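Local coordinates for fatty acid multifunctional protein (atmfp2) (Arabidopsis thaliana, PDB 2WTB) that catalyses the hydration and dehydrogenation steps of peroxisomal fatty acid beta-oxidation, acting on enoyl-CoA and 3-hydroxyacyl-CoA substrates during seed germination, at residues A[408-413]-A[433-438]; A[102-107]-A[202-207]; A[243-248]-A[665-670]; A[542-547]-A[566-571]. All coordinates share one frame; numbering follows the deposited sequence.

Contact 1 of 4, residues A[408-413]-A[433-438]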
loop_
_atom_site.group_PDB
_atom_site.type_symbol
_atom_site.label_atom_id
_atom_site.label_comp_id
_atom_site.label_asym_id
_atom_site.label_seq_id
_atom_site.Cartn_x
_atom_site.Cartn_y
_atom_site.Cartn_z
ATOM N N GLN A 408 -22.970 1.924 -28.328
ATOM C CA GLN A 408 -24.399 1.653 -28.231
ATOM C C GLN A 408 -24.864 1.592 -26.781
ATOM O O GLN A 408 -25.953 2.061 -26.449
ATOM C CB GLN A 408 -24.750 0.347 -28.952
ATOM C CG GLN A 408 -26.228 -0.006 -28.907
ATOM C CD GLN A 408 -27.105 1.059 -29.537
ATOM O OE1 GLN A 408 -26.685 1.760 -30.459
ATOM N NE2 GLN A 408 -28.331 1.186 -29.043
ATOM N N ILE A 409 -24.035 1.013 -25.920
ATOM C CA ILE A 409 -24.367 0.901 -24.506
ATOM C C ILE A 409 -24.507 2.275 -23.863
ATOM O O ILE A 409 -25.395 2.497 -23.041
ATOM C CB ILE A 409 -23.314 0.077 -23.742
ATOM C CG1 ILE A 409 -23.286 -1.359 -24.268
ATOM C CG2 ILE A 409 -23.602 0.096 -22.246
ATOM C CD1 ILE A 409 -22.438 -2.293 -23.442
ATOM N N PHE A 410 -23.632 3.199 -24.246
ATOM C CA PHE A 410 -23.673 4.552 -23.699
ATOM C C PHE A 410 -24.817 5.377 -24.280
ATOM O O PHE A 410 -25.269 6.349 -23.669
ATOM C CB PHE A 410 -22.326 5.255 -23.885
ATOM C CG PHE A 410 -21.351 4.972 -22.783
ATOM C CD1 PHE A 410 -20.906 5.988 -21.955
ATOM C CD2 PHE A 410 -20.902 3.682 -22.553
ATOM C CE1 PHE A 410 -20.016 5.729 -20.932
ATOM C CE2 PHE A 410 -20.013 3.416 -21.530
ATOM C CZ PHE A 410 -19.571 4.442 -20.718
ATOM N N ALA A 411 -25.290 4.984 -25.457
ATOM C CA ALA A 411 -26.482 5.595 -26.026
ATOM C C ALA A 411 -27.690 5.231 -25.167
ATOM O O ALA A 411 -28.489 6.094 -24.802
ATOM C CB ALA A 411 -26.685 5.137 -27.460
ATOM N N ASP A 412 -27.809 3.948 -24.841
ATOM C CA ASP A 412 -28.890 3.464 -23.988
ATOM C C ASP A 412 -28.752 4.013 -22.572
ATOM O O ASP A 412 -29.739 4.406 -21.951
ATOM C CB ASP A 412 -28.907 1.934 -23.954
ATOM C CG ASP A 412 -29.264 1.326 -25.297
ATOM O OD1 ASP A 412 -29.821 2.048 -26.153
ATOM O OD2 ASP A 412 -28.991 0.124 -25.497
ATOM N N LEU A 413 -27.523 4.030 -22.065
ATOM C CA LEU A 413 -27.256 4.562 -20.735
ATOM C C LEU A 413 -27.804 5.975 -20.608
ATOM O O LEU A 413 -28.594 6.267 -19.714
ATOM C CB LEU A 413 -25.755 4.555 -20.440
ATOM C CG LEU A 413 -25.128 3.208 -20.087
ATOM C CD1 LEU A 413 -23.639 3.367 -19.840
ATOM C CD2 LEU A 413 -25.813 2.611 -18.871
ATOM N N ASN A 433 -13.392 8.988 -25.494
ATOM C CA ASN A 433 -14.106 9.985 -26.290
ATOM C C ASN A 433 -14.948 9.391 -27.415
ATOM O O ASN A 433 -15.939 9.988 -27.838
ATOM C CB ASN A 433 -13.139 11.033 -26.845
ATOM C CG ASN A 433 -12.731 12.049 -25.802
ATOM O OD1 ASN A 433 -11.559 12.404 -25.685
ATOM N ND2 ASN A 433 -13.701 12.516 -25.026
ATOM N N LYS A 434 -14.554 8.217 -27.898
ATOM C CA LYS A 434 -15.285 7.560 -28.973
ATOM C C LYS A 434 -16.469 6.758 -28.441
ATOM O O LYS A 434 -17.447 6.529 -29.154
ATOM C CB LYS A 434 -14.353 6.670 -29.799
ATOM C CG LYS A 434 -13.396 7.448 -30.683
ATOM C CD LYS A 434 -12.465 6.525 -31.443
ATOM C CE LYS A 434 -11.433 7.315 -32.231
ATOM N NZ LYS A 434 -10.460 6.420 -32.918
ATOM N N ILE A 435 -16.378 6.338 -27.186
ATOM C CA ILE A 435 -17.454 5.585 -26.555
ATOM C C ILE A 435 -18.704 6.448 -26.390
ATOM O O ILE A 435 -19.823 5.991 -26.631
ATOM C CB ILE A 435 -17.025 5.029 -25.184
ATOM C CG1 ILE A 435 -15.891 4.017 -25.355
ATOM C CG2 ILE A 435 -18.206 4.392 -24.474
ATOM C CD1 ILE A 435 -15.427 3.393 -24.054
ATOM N N GLY A 436 -18.508 7.700 -25.990
ATOM C CA GLY A 436 -19.617 8.618 -25.796
ATOM C C GLY A 436 -19.958 9.423 -27.036
ATOM O O GLY A 436 -20.540 10.504 -26.944
ATOM N N GLU A 437 -19.599 8.890 -28.199
ATOM C CA GLU A 437 -19.828 9.577 -29.465
ATOM C C GLU A 437 -21.307 9.864 -29.717
ATOM O O GLU A 437 -21.672 10.970 -30.118
ATOM C CB GLU A 437 -19.256 8.757 -30.623
ATOM C CG GLU A 437 -19.521 9.350 -31.998
ATOM C CD GLU A 437 -18.794 10.664 -32.219
ATOM O OE1 GLU A 437 -17.823 10.944 -31.483
ATOM O OE2 GLU A 437 -19.193 11.416 -33.134
ATOM N N ARG A 438 -22.154 8.867 -29.480
ATOM C CA ARG A 438 -23.574 8.979 -29.801
ATOM C C ARG A 438 -24.387 9.711 -28.732
ATOM O O ARG A 438 -25.613 9.782 -28.819
ATOM C CB ARG A 438 -24.179 7.595 -30.055
ATOM C CG ARG A 438 -23.523 6.814 -31.181
ATOM C CD ARG A 438 -24.425 5.683 -31.655
ATOM N NE ARG A 438 -23.770 4.832 -32.643
ATOM C CZ ARG A 438 -23.311 3.611 -32.391
ATOM N NH1 ARG A 438 -23.440 3.090 -31.177
ATOM N NH2 ARG A 438 -22.726 2.907 -33.350
#

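Contact 2 of 4, residues A[102-107]-A[202-207]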
loop_
_atom_site.group_PDB
_atom_site.type_symbol
_atom_site.label_atom_id
_atom_site.label_comp_id
_atom_site.label_asym_id
_atom_site.label_seq_id
_atom_site.Cartn_x
_atom_site.Cartn_y
_atom_site.Cartn_z
ATOM N N ARG A 102 8.847 6.615 41.474
ATOM C CA ARG A 102 8.300 6.107 42.727
ATOM C C ARG A 102 6.806 6.395 42.845
ATOM O O ARG A 102 6.249 6.416 43.941
ATOM C CB ARG A 102 9.070 6.660 43.927
ATOM C CG ARG A 102 10.265 5.798 44.324
ATOM C CD ARG A 102 11.097 6.437 45.426
ATOM N NE ARG A 102 11.934 7.521 44.922
ATOM C CZ ARG A 102 12.894 8.112 45.625
ATOM N NH1 ARG A 102 13.142 7.723 46.868
ATOM N NH2 ARG A 102 13.607 9.091 45.084
ATOM N N LYS A 103 6.170 6.617 41.699
ATOM C CA LYS A 103 4.721 6.732 41.618
ATOM C C LYS A 103 4.236 5.995 40.377
ATOM O O LYS A 103 4.758 6.212 39.282
ATOM C CB LYS A 103 4.288 8.196 41.573
ATOM C CG LYS A 103 4.458 8.926 42.893
ATOM C CD LYS A 103 4.051 10.385 42.783
ATOM C CE LYS A 103 4.226 11.095 44.117
ATOM N NZ LYS A 103 3.953 12.552 44.012
ATOM N N PRO A 104 3.233 5.120 40.546
ATOM C CA PRO A 104 2.772 4.230 39.476
ATOM C C PRO A 104 2.031 4.987 38.380
ATOM O O PRO A 104 1.333 5.959 38.662
ATOM C CB PRO A 104 1.801 3.281 40.195
ATOM C CG PRO A 104 1.922 3.590 41.664
ATOM C CD PRO A 104 2.405 4.994 41.755
ATOM N N SER A 105 2.195 4.538 37.140
ATOM C CA SER A 105 1.465 5.094 36.011
ATOM C C SER A 105 0.557 4.019 35.438
ATOM O O SER A 105 0.923 2.841 35.404
ATOM C CB SER A 105 2.426 5.583 34.926
ATOM O OG SER A 105 3.206 6.673 35.379
ATOM N N VAL A 106 -0.628 4.424 34.996
ATOM C CA VAL A 106 -1.544 3.512 34.325
ATOM C C VAL A 106 -2.026 4.139 33.029
ATOM O O VAL A 106 -2.468 5.286 33.014
ATOM C CB VAL A 106 -2.763 3.172 35.198
ATOM C CG1 VAL A 106 -3.721 2.270 34.434
ATOM C CG2 VAL A 106 -2.321 2.509 36.491
ATOM N N ALA A 107 -1.930 3.386 31.940
ATOM C CA ALA A 107 -2.382 3.871 30.644
ATOM C C ALA A 107 -3.853 3.527 30.420
ATOM O O ALA A 107 -4.280 2.394 30.650
ATOM C CB ALA A 107 -1.519 3.299 29.529
ATOM N N LEU A 202 -4.396 3.552 42.143
ATOM C CA LEU A 202 -4.380 3.623 43.602
ATOM C C LEU A 202 -4.347 2.234 44.228
ATOM O O LEU A 202 -3.957 2.077 45.384
ATOM C CB LEU A 202 -5.566 4.433 44.136
ATOM C CG LEU A 202 -5.510 5.944 43.899
ATOM C CD1 LEU A 202 -6.478 6.666 44.822
ATOM C CD2 LEU A 202 -4.100 6.464 44.109
ATOM N N ASP A 203 -4.762 1.229 43.464
ATOM C CA ASP A 203 -4.623 -0.157 43.893
ATOM C C ASP A 203 -3.144 -0.509 44.040
ATOM O O ASP A 203 -2.739 -1.158 45.005
ATOM C CB ASP A 203 -5.291 -1.104 42.895
ATOM C CG ASP A 203 -6.775 -1.287 43.162
ATOM O OD1 ASP A 203 -7.218 -1.000 44.294
ATOM O OD2 ASP A 203 -7.496 -1.730 42.241
ATOM N N ILE A 204 -2.342 -0.071 43.075
ATOM C CA ILE A 204 -0.907 -0.320 43.094
ATOM C C ILE A 204 -0.249 0.404 44.264
ATOM O O ILE A 204 0.567 -0.172 44.980
ATOM C CB ILE A 204 -0.243 0.122 41.780
ATOM C CG1 ILE A 204 -0.785 -0.695 40.604
ATOM C CG2 ILE A 204 1.268 -0.005 41.874
ATOM C CD1 ILE A 204 -0.273 -0.232 39.252
ATOM N N VAL A 205 -0.610 1.668 44.451
ATOM C CA VAL A 205 -0.102 2.453 45.568
ATOM C C VAL A 205 -0.439 1.789 46.901
ATOM O O VAL A 205 0.327 1.878 47.862
ATOM C CB VAL A 205 -0.680 3.881 45.558
ATOM C CG1 VAL A 205 -0.479 4.548 46.907
ATOM C CG2 VAL A 205 -0.048 4.703 44.447
ATOM N N GLY A 206 -1.584 1.113 46.947
ATOM C CA GLY A 206 -2.060 0.490 48.168
ATOM C C GLY A 206 -1.756 -0.993 48.259
ATOM O O GLY A 206 -2.162 -1.660 49.213
ATOM N N ARG A 207 -1.049 -1.510 47.260
ATOM C CA ARG A 207 -0.600 -2.899 47.268
ATOM C C ARG A 207 -1.739 -3.898 47.101
ATOM O O ARG A 207 -1.594 -5.070 47.446
ATOM C CB ARG A 207 0.170 -3.208 48.553
ATOM C CG ARG A 207 1.410 -2.358 48.753
ATOM C CD ARG A 207 1.864 -2.390 50.200
ATOM N NE ARG A 207 0.823 -1.910 51.105
ATOM C CZ ARG A 207 0.626 -0.629 51.404
ATOM N NH1 ARG A 207 1.402 0.305 50.870
ATOM N NH2 ARG A 207 -0.343 -0.283 52.240
#

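Contact 3 of 4, residues A[243-248]-A[665-670]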
loop_
_atom_site.group_PDB
_atom_site.type_symbol
_atom_site.label_atom_id
_atom_site.label_comp_id
_atom_site.label_asym_id
_atom_site.label_seq_id
_atom_site.Cartn_x
_atom_site.Cartn_y
_atom_site.Cartn_z
ATOM N N PRO A 243 15.253 -10.402 1.124
ATOM C CA PRO A 243 16.713 -10.269 1.076
ATOM C C PRO A 243 17.083 -8.819 0.812
ATOM O O PRO A 243 18.188 -8.371 1.120
ATOM C CB PRO A 243 17.106 -11.124 -0.138
ATOM C CG PRO A 243 15.879 -11.918 -0.498
ATOM C CD PRO A 243 14.722 -11.088 -0.064
ATOM N N ASN A 244 16.125 -8.097 0.244
ATOM C CA ASN A 244 16.313 -6.735 -0.230
ATOM C C ASN A 244 16.482 -5.693 0.874
ATOM O O ASN A 244 17.202 -4.708 0.701
ATOM C CB ASN A 244 15.126 -6.363 -1.116
ATOM C CG ASN A 244 13.818 -6.945 -0.602
ATOM O OD1 ASN A 244 13.424 -6.704 0.539
ATOM N ND2 ASN A 244 13.143 -7.723 -1.441
ATOM N N MET A 245 15.814 -5.906 2.003
ATOM C CA MET A 245 15.814 -4.925 3.087
ATOM C C MET A 245 16.585 -5.412 4.310
ATOM O O MET A 245 16.599 -6.605 4.614
ATOM C CB MET A 245 14.378 -4.555 3.467
ATOM C CG MET A 245 13.607 -3.875 2.347
ATOM S SD MET A 245 11.849 -3.684 2.694
ATOM C CE MET A 245 11.276 -5.375 2.567
ATOM N N LYS A 246 17.221 -4.478 5.010
ATOM C CA LYS A 246 18.082 -4.815 6.137
ATOM C C LYS A 246 17.452 -4.493 7.489
ATOM O O LYS A 246 17.738 -5.155 8.488
ATOM C CB LYS A 246 19.423 -4.092 6.012
ATOM C CG LYS A 246 20.269 -4.547 4.833
ATOM C CD LYS A 246 21.580 -3.780 4.768
ATOM C CE LYS A 246 22.372 -4.144 3.521
ATOM N NZ LYS A 246 23.638 -3.365 3.419
ATOM N N HIS A 247 16.595 -3.477 7.518
ATOM C CA HIS A 247 16.036 -2.992 8.779
ATOM C C HIS A 247 15.409 -4.071 9.674
ATOM O O HIS A 247 15.539 -4.002 10.893
ATOM C CB HIS A 247 15.070 -1.818 8.553
ATOM C CG HIS A 247 13.983 -2.103 7.563
ATOM N ND1 HIS A 247 12.688 -2.376 7.942
ATOM C CD2 HIS A 247 14.001 -2.153 6.211
ATOM C CE1 HIS A 247 11.952 -2.587 6.864
ATOM N NE2 HIS A 247 12.725 -2.457 5.802
ATOM N N PRO A 248 14.729 -5.068 9.080
ATOM C CA PRO A 248 14.174 -6.129 9.930
ATOM C C PRO A 248 15.257 -6.856 10.724
ATOM O O PRO A 248 15.099 -7.074 11.925
ATOM C CB PRO A 248 13.523 -7.080 8.924
ATOM C CG PRO A 248 13.211 -6.224 7.748
ATOM C CD PRO A 248 14.332 -5.233 7.671
ATOM N N PRO A 665 9.128 -2.799 -6.659
ATOM C CA PRO A 665 9.691 -2.814 -5.302
ATOM C C PRO A 665 9.445 -1.518 -4.536
ATOM O O PRO A 665 10.011 -0.485 -4.892
ATOM C CB PRO A 665 11.192 -2.983 -5.550
ATOM C CG PRO A 665 11.279 -3.678 -6.852
ATOM C CD PRO A 665 10.123 -3.191 -7.673
ATOM N N PRO A 666 8.616 -1.577 -3.484
ATOM C CA PRO A 666 8.283 -0.411 -2.660
ATOM C C PRO A 666 9.524 0.237 -2.052
ATOM O O PRO A 666 9.621 1.462 -2.019
ATOM C CB PRO A 666 7.408 -1.006 -1.551
ATOM C CG PRO A 666 6.846 -2.253 -2.138
ATOM C CD PRO A 666 7.917 -2.792 -3.033
ATOM N N TYR A 667 10.459 -0.582 -1.582
ATOM C CA TYR A 667 11.682 -0.078 -0.962
ATOM C C TYR A 667 12.565 0.684 -1.949
ATOM O O TYR A 667 13.539 1.322 -1.555
ATOM C CB TYR A 667 12.469 -1.217 -0.302
ATOM C CG TYR A 667 12.509 -2.487 -1.118
ATOM C CD1 TYR A 667 11.574 -3.493 -0.917
ATOM C CD2 TYR A 667 13.478 -2.679 -2.095
ATOM C CE1 TYR A 667 11.603 -4.656 -1.663
ATOM C CE2 TYR A 667 13.515 -3.838 -2.846
ATOM C CZ TYR A 667 12.576 -4.823 -2.627
ATOM O OH TYR A 667 12.609 -5.977 -3.372
ATOM N N ARG A 668 12.220 0.617 -3.231
ATOM C CA ARG A 668 12.930 1.390 -4.245
ATOM C C ARG A 668 12.180 2.674 -4.597
ATOM O O ARG A 668 12.565 3.395 -5.517
ATOM C CB ARG A 668 13.189 0.549 -5.495
ATOM C CG ARG A 668 14.008 -0.704 -5.222
ATOM C CD ARG A 668 14.630 -1.257 -6.490
ATOM N NE ARG A 668 15.052 -2.643 -6.328
ATOM C CZ ARG A 668 16.195 -3.016 -5.760
ATOM N NH1 ARG A 668 17.032 -2.103 -5.289
ATOM N NH2 ARG A 668 16.498 -4.302 -5.657
ATOM N N GLY A 669 11.104 2.944 -3.861
ATOM C CA GLY A 669 10.389 4.205 -3.968
ATOM C C GLY A 669 9.376 4.312 -5.094
ATOM O O GLY A 669 8.381 5.027 -4.973
ATOM N N GLY A 670 9.627 3.607 -6.191
ATOM C CA GLY A 670 8.767 3.684 -7.356
ATOM C C GLY A 670 9.580 3.933 -8.610
ATOM O O GLY A 670 10.734 4.347 -8.530
#

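Contact 4 of 4, residues A[542-547]-A[566-571]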
loop_
_atom_site.group_PDB
_atom_site.type_symbol
_atom_site.label_atom_id
_atom_site.label_comp_id
_atom_site.label_asym_id
_atom_site.label_seq_id
_atom_site.Cartn_x
_atom_site.Cartn_y
_atom_site.Cartn_z
ATOM N N VAL A 542 -0.521 -13.859 -17.022
ATOM C CA VAL A 542 -1.553 -12.991 -17.577
ATOM C C VAL A 542 -2.348 -13.713 -18.660
ATOM O O VAL A 542 -3.524 -13.424 -18.883
ATOM C CB VAL A 542 -0.937 -11.701 -18.163
ATOM C CG1 VAL A 542 -1.959 -10.946 -19.000
ATOM C CG2 VAL A 542 -0.391 -10.820 -17.048
ATOM N N GLY A 543 -1.699 -14.667 -19.320
ATOM C CA GLY A 543 -2.316 -15.391 -20.414
ATOM C C GLY A 543 -1.919 -14.788 -21.746
ATOM O O GLY A 543 -2.195 -13.619 -22.010
ATOM N N PHE A 544 -1.265 -15.587 -22.582
ATOM C CA PHE A 544 -0.780 -15.120 -23.876
ATOM C C PHE A 544 -1.844 -14.337 -24.641
ATOM O O PHE A 544 -1.543 -13.331 -25.284
ATOM C CB PHE A 544 -0.280 -16.298 -24.717
ATOM C CG PHE A 544 0.980 -16.926 -24.193
ATOM C CD1 PHE A 544 0.946 -17.761 -23.089
ATOM C CD2 PHE A 544 2.197 -16.683 -24.806
ATOM C CE1 PHE A 544 2.105 -18.339 -22.606
ATOM C CE2 PHE A 544 3.357 -17.259 -24.329
ATOM C CZ PHE A 544 3.312 -18.088 -23.228
ATOM N N GLY A 545 -3.088 -14.799 -24.565
ATOM C CA GLY A 545 -4.187 -14.147 -25.252
ATOM C C GLY A 545 -4.424 -12.729 -24.771
ATOM O O GLY A 545 -4.753 -11.843 -25.558
ATOM N N VAL A 546 -4.254 -12.515 -23.470
ATOM C CA VAL A 546 -4.455 -11.201 -22.871
ATOM C C VAL A 546 -3.252 -10.296 -23.101
ATOM O O VAL A 546 -3.393 -9.158 -23.550
ATOM C CB VAL A 546 -4.705 -11.310 -21.357
ATOM C CG1 VAL A 546 -4.867 -9.927 -20.747
ATOM C CG2 VAL A 546 -5.928 -12.168 -21.085
ATOM N N ALA A 547 -2.067 -10.813 -22.789
ATOM C CA ALA A 547 -0.831 -10.055 -22.933
ATOM C C ALA A 547 -0.647 -9.552 -24.359
ATOM O O ALA A 547 -0.147 -8.449 -24.579
ATOM C CB ALA A 547 0.360 -10.900 -22.511
ATOM N N MET A 566 7.350 -12.131 -32.622
ATOM C CA MET A 566 6.481 -13.188 -33.118
ATOM C C MET A 566 6.534 -14.420 -32.218
ATOM O O MET A 566 5.886 -15.430 -32.495
ATOM C CB MET A 566 6.867 -13.562 -34.552
ATOM C CG MET A 566 5.726 -14.139 -35.372
ATOM S SD MET A 566 4.424 -12.929 -35.683
ATOM C CE MET A 566 5.306 -11.724 -36.672
ATOM N N ILE A 567 7.303 -14.328 -31.136
ATOM C CA ILE A 567 7.471 -15.449 -30.214
ATOM C C ILE A 567 6.136 -15.972 -29.687
ATOM O O ILE A 567 5.803 -17.141 -29.875
ATOM C CB ILE A 567 8.384 -15.078 -29.024
ATOM C CG1 ILE A 567 9.805 -14.791 -29.512
ATOM C CG2 ILE A 567 8.395 -16.195 -27.989
ATOM C CD1 ILE A 567 10.773 -14.453 -28.400
ATOM N N ILE A 568 5.374 -15.104 -29.029
ATOM C CA ILE A 568 4.089 -15.500 -28.460
ATOM C C ILE A 568 3.128 -16.083 -29.499
ATOM O O ILE A 568 2.612 -17.185 -29.312
ATOM C CB ILE A 568 3.405 -14.338 -27.709
ATOM C CG1 ILE A 568 4.117 -14.070 -26.384
ATOM C CG2 ILE A 568 1.939 -14.654 -27.461
ATOM C CD1 ILE A 568 3.423 -13.044 -25.519
ATOM N N PRO A 569 2.881 -15.346 -30.597
ATOM C CA PRO A 569 1.956 -15.838 -31.625
ATOM C C PRO A 569 2.311 -17.244 -32.103
ATOM O O PRO A 569 1.428 -18.095 -32.208
ATOM C CB PRO A 569 2.138 -14.829 -32.762
ATOM C CG PRO A 569 2.550 -13.577 -32.079
ATOM C CD PRO A 569 3.415 -14.014 -30.932
ATOM N N LEU A 570 3.588 -17.479 -32.384
ATOM C CA LEU A 570 4.042 -18.785 -32.851
ATOM C C LEU A 570 3.736 -19.886 -31.837
ATOM O O LEU A 570 3.533 -21.043 -32.207
ATOM C CB LEU A 570 5.540 -18.754 -33.160
ATOM C CG LEU A 570 5.956 -17.963 -34.400
ATOM C CD1 LEU A 570 7.466 -17.797 -34.454
ATOM C CD2 LEU A 570 5.442 -18.638 -35.661
ATOM N N MET A 571 3.708 -19.522 -30.559
ATOM C CA MET A 571 3.397 -20.476 -29.503
ATOM C C MET A 571 1.897 -20.740 -29.443
ATOM O O MET A 571 1.464 -21.868 -29.205
ATOM C CB MET A 571 3.889 -19.960 -28.150
ATOM C CG MET A 571 5.387 -19.733 -28.075
ATOM S SD MET A 571 5.902 -19.112 -26.463
ATOM C CE MET A 571 5.365 -20.449 -25.399
#

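Contact 1 of 4, residues A[408-413]-A[433-438]
F410 and I435 form the tightly packed end of this contact in the Rossmann-type NAD-binding domain. F410 stands on helix 403-416, the helical arm of a beta-alpha-beta crossover between the adjacent parallel strands 394-397 and 422-425, whereas I435 closes the short helix 432-435 that follows the second strand. The methyl CG2 of I435 sits over one face of the phenyl ring as a CH-pi contact, 3.5 Å from the F410 ring centroid and 18° off its normal. It is placed there because CG2 lies anti to the backbone N of I435, with CG1 turned back beside that nitrogen (chi1 -64°). L413 CD1, one turn further along the same helix, covers the opposite face of the ring, which is thus clamped between two aliphatic groups. L423 and S425 of strand 422-425 also touch F410.

Toward solvent the contact loosens. The two backbones come close at A411 and R438, but their side chains barely meet, with A411 CB 4.4 Å from R438 CB. Beyond, R438 runs out extended from CG to NE and lays its guanidinium edge against the exposed start of the segment at Q408. The amide plane of Q408 is turned 43° from that guanidinium, and Q408 OE1 remains 3.6 Å from R438 NH1, so the two side chains merely lie near each other, with no polar bond between them. R438 NH1 lies 3.1 Å from the backbone N of Q408; both are donors, so this approach is no bond either.

Contact 2 of 4, residues A[102-107]-A[202-207]
P104 presents its ring to two branched side chains at the end of helix 193-205, and the contact is governed by how differently it meets them. The proline ring and the I204 side chain run antiparallel, side by side. I204 CG2, anti to the backbone N of its own residue (chi1 -63°), comes beside the CB-CG bond of the proline, 3.7 Å from P104 CG. Against V205 the directions are nearly perpendicular: V205 CG2 comes across the ring and reaches P104 CG at 3.6 Å and P104 CD at 3.7 Å. The CG corner of the proline is therefore shared by methyl groups of two consecutive helix residues.

Further along the strand, V106 also turns its side chain toward the helix, but the approach is slacker, with V106 CG2 4.4 Å from I204 CD1. A197, W200 and A201 of the preceding turns continue the cover over V106, while W211 touches both P104 and I204. In the crotonase fold of the hydratase/isomerase region this joins the start of strand 105-109, a central strand of the six-stranded sheet, to a helix lying over one face of that sheet. The helix ends directly beyond the contact, where R207 adopts positive phi in a Schellman motif and its N bonds to I204 O.

Every group that meets across the interface is aliphatic. Its cohesion consequently comes from dispersion and the exclusion of water; two methyl groups converge on the CG corner, and shape, with no directed bond, probably governs the fit.

Contact 3 of 4, residues A[243-248]-A[665-670]
The Y667 ring has N244 OD1 over one face and P665 CB, from its own segment, over the opposite face. N244 crosses the ring at about a right angle and holds its amide tilted 30° from the ring plane, with CG and ND2 nearer the hydroxyl end, N244 CG 3.2 Å from Y667 CZ. Its chi1 of 37° puts CG between the backbone N and the carbonyl carbon, and this brings the amide down onto the tyrosine. On the same side as N244, but nearer the ring's root, M245 SD approaches obliquely in a Met-aromatic contact. It lies 3.6 Å from Y667 CD1, and its line to the ring centroid is 54° off the normal. Y667 CE2, in turn, lies over one face of the R668 guanidinium.

M245 SD also receives a weak hydrogen bond from H247 NE2 at 3.5 Å, so the sulfur has a weak donor as well as the ring beside it. L286 of helix 281-294 touches M245, and T282 of the same helix touches Y667. The contact thus connects the approach to helix 247-260 with the loop between helices 651-662 and 671-678, bringing together parts of the chain 417 residues apart.

N244 ND2 comes within 2.7 Å of Y667 OH, but the angle is too poor for a hydrogen bond. What joins the segments is mainly amide-ring and sulfur-ring contact, in which the polarisable sulfur and pi cloud probably contribute more than directed polar bonding.

Contact 4 of 4, residues A[542-547]-A[566-571]
F544 carries this contact between two helices of the C-terminal, 6PGD-like helical domain of the dehydrogenase, at the start of helix 544-557 and against helix 567-572. From its root outward, CB lies 3.9 Å from I568 CG2, and CG is only slightly farther from the same methyl. The next atom on that side is wedged closest: F544 CD2 meets I568 CG2 at 3.4 Å and I568 CG1 at 3.6 Å. The isoleucine therefore approaches the edge of the ring. With CG1 anti to its carbonyl carbon (chi1 -73°), CG2 meets that edge in the ring plane, while the CG1 branch rises above it.

At CE2 the sulfur of M571, three residues on and on the same side of helix 567-572, joins I568 CG1 in an oblique Met-aromatic contact with the ring. C539 of helix 535-542 and M510 of helix 498-514 touch I568, so the pair belongs to a wider helical bundle. G543 occupies the N-cap position of the phenylalanine's helix, and its O accepts the first-turn bond from A547 N. At the tip, F544 CZ meets the terminal methyl, M571 CE, at 3.8 Å, where the methionine chain bends at chi3.

Contact 2 comes first along the chain, in the crotonase-like hydratase/isomerase region, and contact 1 follows in the NAD-binding domain; their centres lie 71 Å apart on opposite sides of the chain's centre. Contact 4 comes next, in the C-terminal dehydrogenase domain, with its centre 31 Å from that of contact 1. Contact 3 spans them both: its segments, 243-248 and 665-670, close a long loop within which contacts 1 and 4 are nested. Its centre lies about 13 Å from the centre of the chain, and it ties the start of helix 247-260 to the loop between helices 651-662 and 671-678. No two contacts touch; they lie in separate parts of this multifunctional enzyme.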